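Local coordinates for mutual gliding motility protein C (MglC) (Myxococcus xanthus DK 1622, PDB 7CT3) that probably takes part in the control of cell polarity during gliding motility, as a Roadblock/LC7-domain protein that interacts with its paralog MglB, at residues L18-M23 against Y90-A95; V82-S87 against Y107-T112. All coordinates share one frame; numbering follows the deposited sequence.

Interaction 1: L18-M23 against Y90-A95; sequences LACSVM and YFLVLA
Ser-21 and Val-93 exchange a pair of backbone hydrogen bonds, Ser-21 N to Val-93 O at 2.9 Å and Val-93 N to Ser-21 O at 2.8 Å. Met-23 (a selenomethionine) and Phe-91 repeat the exchange at one end. At the other, Ala-95 N bonds Ala-19 O, while Ala-95 O is shared: it takes a short bond from Leu-18 N (2.7 Å), which is tilted 26° from the carbonyl plane, and a weak one from Ala-19 N. Two residues facing one make a classic beta bulge. Ser-21 OG, hydrogen-bonded to Thr-32 of the next strand, also reaches a water that donates to Val-93 O. These antiparallel strands are neighbours in the middle of the Roadblock/LC7 sheet, with helices against both faces. On the face of Cys-20 and Val-22, Leu-92 CD1 sits between Cys-20 SG (4.0 Å) and Val-22 CG2 (3.8 Å), where Leu-7 and Leu-109 of two helices close over Leu-92 and Cys-20. On the other face, Phe-91 CG lies between its own backbone N and carbonyl carbon (chi1 61°), and the ring lies alongside Met-23, whose CB stands over one ring face, 3.9 Å from the centroid, in a CH-pi contact.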
loop_
_atom_site.group_PDB
_atom_site.type_symbol
_atom_site.label_atom_id
_atom_site.label_comp_id
_atom_site.label_asym_id
_atom_site.label_seq_id
_atom_site.Cartn_x
_atom_site.Cartn_y
_atom_site.Cartn_z
ATOM N N LEU A 18 -11.378 -10.825 3.002
ATOM C CA LEU A 18 -11.319 -12.159 2.344
ATOM C C LEU A 18 -10.597 -13.134 3.278
ATOM O O LEU A 18 -11.074 -14.265 3.459
ATOM C CB LEU A 18 -10.558 -12.046 1.019
ATOM C CG LEU A 18 -11.360 -11.622 -0.211
ATOM C CD1 LEU A 18 -12.416 -10.586 0.130
ATOM C CD2 LEU A 18 -10.434 -11.098 -1.294
ATOM N N ALA A 19 -9.462 -12.705 3.821
ATOM C CA ALA A 19 -8.523 -13.570 4.561
ATOM C C ALA A 19 -7.538 -12.709 5.346
ATOM O O ALA A 19 -7.217 -11.589 4.892
ATOM C CB ALA A 19 -7.795 -14.473 3.593
ATOM N N CYS A 20 -7.072 -13.239 6.472
ATOM C CA CYS A 20 -5.901 -12.724 7.217
ATOM C C CYS A 20 -4.958 -13.901 7.465
ATOM O O CYS A 20 -5.432 -14.945 7.949
ATOM C CB CYS A 20 -6.318 -12.047 8.511
ATOM S SG CYS A 20 -4.991 -11.053 9.235
ATOM N N SER A 21 -3.690 -13.755 7.087
ATOM C CA SER A 21 -2.718 -14.872 7.031
ATOM C C SER A 21 -1.369 -14.429 7.586
ATOM O O SER A 21 -1.069 -13.228 7.529
ATOM C CB SER A 21 -2.580 -15.379 5.626
ATOM O OG SER A 21 -3.857 -15.617 5.056
ATOM N N VAL A 22 -0.599 -15.388 8.096
ATOM C CA VAL A 22 0.865 -15.236 8.327
ATOM C C VAL A 22 1.584 -16.027 7.239
ATOM O O VAL A 22 1.293 -17.200 7.004
ATOM C CB VAL A 22 1.266 -15.658 9.751
ATOM C CG1 VAL A 22 2.771 -15.597 9.956
ATOM C CG2 VAL A 22 0.554 -14.804 10.792
HETATM N N MSE A 23 2.515 -15.339 6.577
HETATM C CA MSE A 23 3.237 -15.849 5.426
HETATM C C MSE A 23 4.731 -15.714 5.713
HETATM O O MSE A 23 5.153 -14.743 6.328
HETATM C CB MSE A 23 2.806 -15.036 4.199
HETATM C CG MSE A 23 3.668 -15.207 2.975
HETATM SE SE MSE A 23 3.203 -16.851 2.041
HETATM C CE MSE A 23 1.251 -16.798 1.811
ATOM N N TYR A 90 8.676 -13.757 8.984
ATOM C CA TYR A 90 7.203 -13.812 8.779
ATOM C C TYR A 90 6.585 -12.414 8.674
ATOM O O TYR A 90 7.019 -11.470 9.376
ATOM C CB TYR A 90 6.534 -14.587 9.914
ATOM C CG TYR A 90 7.035 -15.999 10.073
ATOM C CD1 TYR A 90 6.857 -16.935 9.066
ATOM C CD2 TYR A 90 7.697 -16.398 11.221
ATOM C CE1 TYR A 90 7.331 -18.230 9.196
ATOM C CE2 TYR A 90 8.171 -17.692 11.370
ATOM C CZ TYR A 90 7.985 -18.614 10.352
ATOM O OH TYR A 90 8.446 -19.891 10.487
ATOM N N PHE A 91 5.555 -12.299 7.836
ATOM C CA PHE A 91 4.697 -11.092 7.751
ATOM C C PHE A 91 3.227 -11.500 7.845
ATOM O O PHE A 91 2.863 -12.662 7.591
ATOM C CB PHE A 91 4.985 -10.271 6.495
ATOM C CG PHE A 91 4.763 -10.955 5.172
ATOM C CD1 PHE A 91 5.752 -11.754 4.617
ATOM C CD2 PHE A 91 3.587 -10.760 4.459
ATOM C CE1 PHE A 91 5.561 -12.363 3.387
ATOM C CE2 PHE A 91 3.405 -11.362 3.222
ATOM C CZ PHE A 91 4.392 -12.162 2.690
ATOM N N LEU A 92 2.417 -10.521 8.229
ATOM C CA LEU A 92 0.956 -10.624 8.413
ATOM C C LEU A 92 0.303 -9.949 7.207
ATOM O O LEU A 92 0.734 -8.833 6.878
ATOM C CB LEU A 92 0.649 -9.903 9.727
ATOM C CG LEU A 92 -0.782 -9.968 10.239
ATOM C CD1 LEU A 92 -1.215 -11.401 10.496
ATOM C CD2 LEU A 92 -0.902 -9.131 11.502
ATOM N N VAL A 93 -0.652 -10.604 6.547
ATOM C CA VAL A 93 -1.331 -10.034 5.344
ATOM C C VAL A 93 -2.846 -10.118 5.535
ATOM O O VAL A 93 -3.360 -11.210 5.828
ATOM C CB VAL A 93 -0.876 -10.697 4.026
ATOM C CG1 VAL A 93 -0.904 -12.210 4.086
ATOM C CG2 VAL A 93 -1.679 -10.195 2.834
ATOM N N LEU A 94 -3.516 -8.975 5.380
ATOM C CA LEU A 94 -4.985 -8.863 5.269
ATOM C C LEU A 94 -5.336 -8.575 3.809
ATOM O O LEU A 94 -4.761 -7.628 3.234
ATOM C CB LEU A 94 -5.470 -7.741 6.190
ATOM C CG LEU A 94 -6.929 -7.327 6.014
ATOM C CD1 LEU A 94 -7.870 -8.484 6.323
ATOM C CD2 LEU A 94 -7.242 -6.127 6.894
ATOM N N ALA A 95 -6.221 -9.385 3.233
ATOM C CA ALA A 95 -6.813 -9.167 1.895
ATOM C C ALA A 95 -8.290 -8.841 2.094
ATOM O O ALA A 95 -8.954 -9.568 2.862
ATOM C CB ALA A 95 -6.628 -10.384 1.024
HETATM O O HOH W 1 -4.452 -13.230 3.783
#

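Interaction 2: V82-S87 against Y107-T112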
loop_
_atom_site.group_PDB
_atom_site.type_symbol
_atom_site.label_atom_id
_atom_site.label_comp_id
_atom_site.label_asym_id
_atom_site.label_seq_id
_atom_site.Cartn_x
_atom_site.Cartn_y
_atom_site.Cartn_z
ATOM N N VAL A 82 -3.063 -5.294 2.987
ATOM C CA VAL A 82 -2.266 -4.575 4.016
ATOM C C VAL A 82 -1.358 -5.617 4.649
ATOM O O VAL A 82 -1.840 -6.683 5.030
ATOM C CB VAL A 82 -3.155 -3.924 5.091
ATOM C CG1 VAL A 82 -2.340 -2.993 5.972
ATOM C CG2 VAL A 82 -4.348 -3.207 4.494
HETATM N N MSE A 83 -0.070 -5.283 4.771
HETATM C CA MSE A 83 0.910 -6.201 5.320
HETATM C C MSE A 83 1.768 -5.483 6.356
HETATM O O MSE A 83 2.120 -4.320 6.163
HETATM C CB MSE A 83 1.797 -6.751 4.202
HETATM C CG MSE A 83 1.061 -7.600 3.207
HETATM SE SE MSE A 83 2.237 -8.015 1.720
HETATM C CE MSE A 83 2.046 -6.456 0.546
ATOM N N ARG A 84 2.098 -6.209 7.434
ATOM C CA ARG A 84 2.999 -5.734 8.473
ATOM C C ARG A 84 3.967 -6.856 8.861
ATOM O O ARG A 84 3.619 -8.041 8.688
ATOM C CB ARG A 84 2.225 -5.274 9.713
ATOM C CG ARG A 84 1.447 -3.984 9.511
ATOM C CD ARG A 84 0.858 -3.429 10.793
ATOM N NE ARG A 84 0.469 -2.052 10.541
ATOM C CZ ARG A 84 1.189 -0.974 10.839
ATOM N NH1 ARG A 84 2.341 -1.071 11.482
ATOM N NH2 ARG A 84 0.727 0.216 10.513
ATOM N N LEU A 85 5.137 -6.482 9.383
ATOM C CA LEU A 85 6.201 -7.421 9.814
ATOM C C LEU A 85 5.816 -8.044 11.159
ATOM O O LEU A 85 5.396 -7.302 12.055
ATOM C CB LEU A 85 7.522 -6.655 9.922
ATOM C CG LEU A 85 8.768 -7.524 10.064
ATOM C CD1 LEU A 85 8.994 -8.343 8.803
ATOM C CD2 LEU A 85 9.984 -6.666 10.375
ATOM N N VAL A 86 5.964 -9.361 11.302
ATOM C CA VAL A 86 5.739 -10.048 12.608
ATOM C C VAL A 86 7.060 -10.635 13.129
ATOM O O VAL A 86 7.186 -10.757 14.354
ATOM C CB VAL A 86 4.603 -11.085 12.536
ATOM C CG1 VAL A 86 3.239 -10.412 12.520
ATOM C CG2 VAL A 86 4.739 -12.013 11.353
ATOM N N SER A 87 8.017 -10.968 12.258
ATOM C CA SER A 87 9.379 -11.417 12.657
ATOM C C SER A 87 10.321 -11.310 11.462
ATOM O O SER A 87 9.880 -11.038 10.351
ATOM C CB SER A 87 9.340 -12.819 13.233
ATOM O OG SER A 87 9.366 -13.802 12.209
ATOM N N TYR A 107 -6.163 0.007 10.250
ATOM C CA TYR A 107 -6.248 0.256 11.711
ATOM C C TYR A 107 -6.221 -1.082 12.463
ATOM O O TYR A 107 -5.398 -1.257 13.376
ATOM C CB TYR A 107 -7.491 1.088 12.035
ATOM C CG TYR A 107 -7.847 1.102 13.497
ATOM C CD1 TYR A 107 -7.175 1.917 14.393
ATOM C CD2 TYR A 107 -8.837 0.268 13.988
ATOM C CE1 TYR A 107 -7.491 1.917 15.742
ATOM C CE2 TYR A 107 -9.160 0.252 15.332
ATOM C CZ TYR A 107 -8.491 1.084 16.212
ATOM O OH TYR A 107 -8.814 1.075 17.536
ATOM N N VAL A 108 -7.092 -2.019 12.086
ATOM C CA VAL A 108 -7.223 -3.320 12.806
ATOM C C VAL A 108 -5.909 -4.109 12.672
ATOM O O VAL A 108 -5.477 -4.700 13.675
ATOM C CB VAL A 108 -8.442 -4.122 12.321
ATOM C CG1 VAL A 108 -8.439 -5.529 12.891
ATOM C CG2 VAL A 108 -9.742 -3.411 12.671
ATOM N N LEU A 109 -5.268 -4.119 11.501
ATOM C CA LEU A 109 -4.002 -4.882 11.348
ATOM C C LEU A 109 -2.914 -4.254 12.227
ATOM O O LEU A 109 -2.128 -5.020 12.817
ATOM C CB LEU A 109 -3.566 -4.962 9.883
ATOM C CG LEU A 109 -2.683 -6.171 9.584
ATOM C CD1 LEU A 109 -3.487 -7.461 9.699
ATOM C CD2 LEU A 109 -2.030 -6.067 8.219
ATOM N N ARG A 110 -2.872 -2.924 12.334
ATOM C CA ARG A 110 -1.879 -2.212 13.185
ATOM C C ARG A 110 -2.078 -2.634 14.649
ATOM O O ARG A 110 -1.073 -2.871 15.339
ATOM C CB ARG A 110 -1.979 -0.692 13.010
ATOM C CG ARG A 110 -0.920 0.083 13.781
ATOM C CD ARG A 110 -0.907 1.576 13.487
ATOM N NE ARG A 110 -2.184 2.226 13.768
ATOM C CZ ARG A 110 -2.609 2.632 14.971
ATOM N NH1 ARG A 110 -1.873 2.457 16.059
ATOM N NH2 ARG A 110 -3.791 3.212 15.081
ATOM N N VAL A 111 -3.329 -2.748 15.094
ATOM C CA VAL A 111 -3.691 -3.153 16.484
ATOM C C VAL A 111 -3.333 -4.630 16.714
ATOM O O VAL A 111 -2.896 -4.960 17.829
ATOM C CB VAL A 111 -5.182 -2.883 16.759
ATOM C CG1 VAL A 111 -5.668 -3.583 18.019
ATOM C CG2 VAL A 111 -5.467 -1.389 16.823
ATOM N N THR A 112 -3.525 -5.490 15.712
ATOM C CA THR A 112 -3.413 -6.967 15.855
ATOM C C THR A 112 -1.950 -7.425 15.726
ATOM O O THR A 112 -1.598 -8.421 16.383
ATOM C CB THR A 112 -4.337 -7.675 14.857
ATOM O OG1 THR A 112 -5.641 -7.104 14.993
ATOM C CG2 THR A 112 -4.408 -9.169 15.083
#
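Val-82 and Leu-109 form the close-packed part of a contact between strand 79-87 of the Roadblock/LC7 sheet and the C-terminal helix packed on one of its faces. The short segments run nearly parallel, 18° apart, with their axes 9.0 Å from each other. Leu-109 CG stands anti to the backbone N (chi1 -155°), and the CD2 branch beyond it does the touching: it meets Val-82 CG1 at 3.8 Å and lies 3.3 Å from Val-82 O. The two side chains pass one another, heading opposite ways, and Leu-109 continues onto Leu-92 of the neighbouring strand. This part is buried and rests on van der Waals contact; no hydrogen bond joins the two segments.

Toward solvent the contact changes character. Arg-84, its chain straight as far as NE, passes close to the helix backbone, its CD 3.9 Å from Leu-109 O, and then runs beside exposed Arg-110, pointing the same way. Arg-84 touches the aliphatic part of Arg-110, which probably eases the repulsion of the like charges: the guanidinium planes are 74° apart, and Arg-84 NH2 stays 4.8 Å from Arg-110 NE. A long, weak ion pair with Glu-71 probably offsets part of the charge on Arg-84. An alanine in place of Arg-84 would probably leave the methylenes of Arg-110 without their cover on this side and Glu-71 without that distant partner. Arg-110 CG lies over one face of the Arg-84 guanidinium, 3.6 Å above its plane and nearer the edge of the group than its centre.

In the fold
Interactions 1 and 2 have centres about 9 Å apart and meet through neighbouring strands of one antiparallel sheet. Strand 79-87 pairs with strand 90-97 by backbone hydrogen bonds, Leu-92 N to Arg-84 O and Leu-94 N to Val-82 O, so the strand of interaction 2 lies directly beside the pair of interaction 1. Along the chain the segments alternate: 18-23, 82-87, 90-95, then 107-112. Helix 102-117 follows strand 90-97 and packs back over the sheet, where Leu-109 touches side chains from both contacts. The example illustrates how the Roadblock/LC7 domain joins strands distant in sequence and covers them with its final helix.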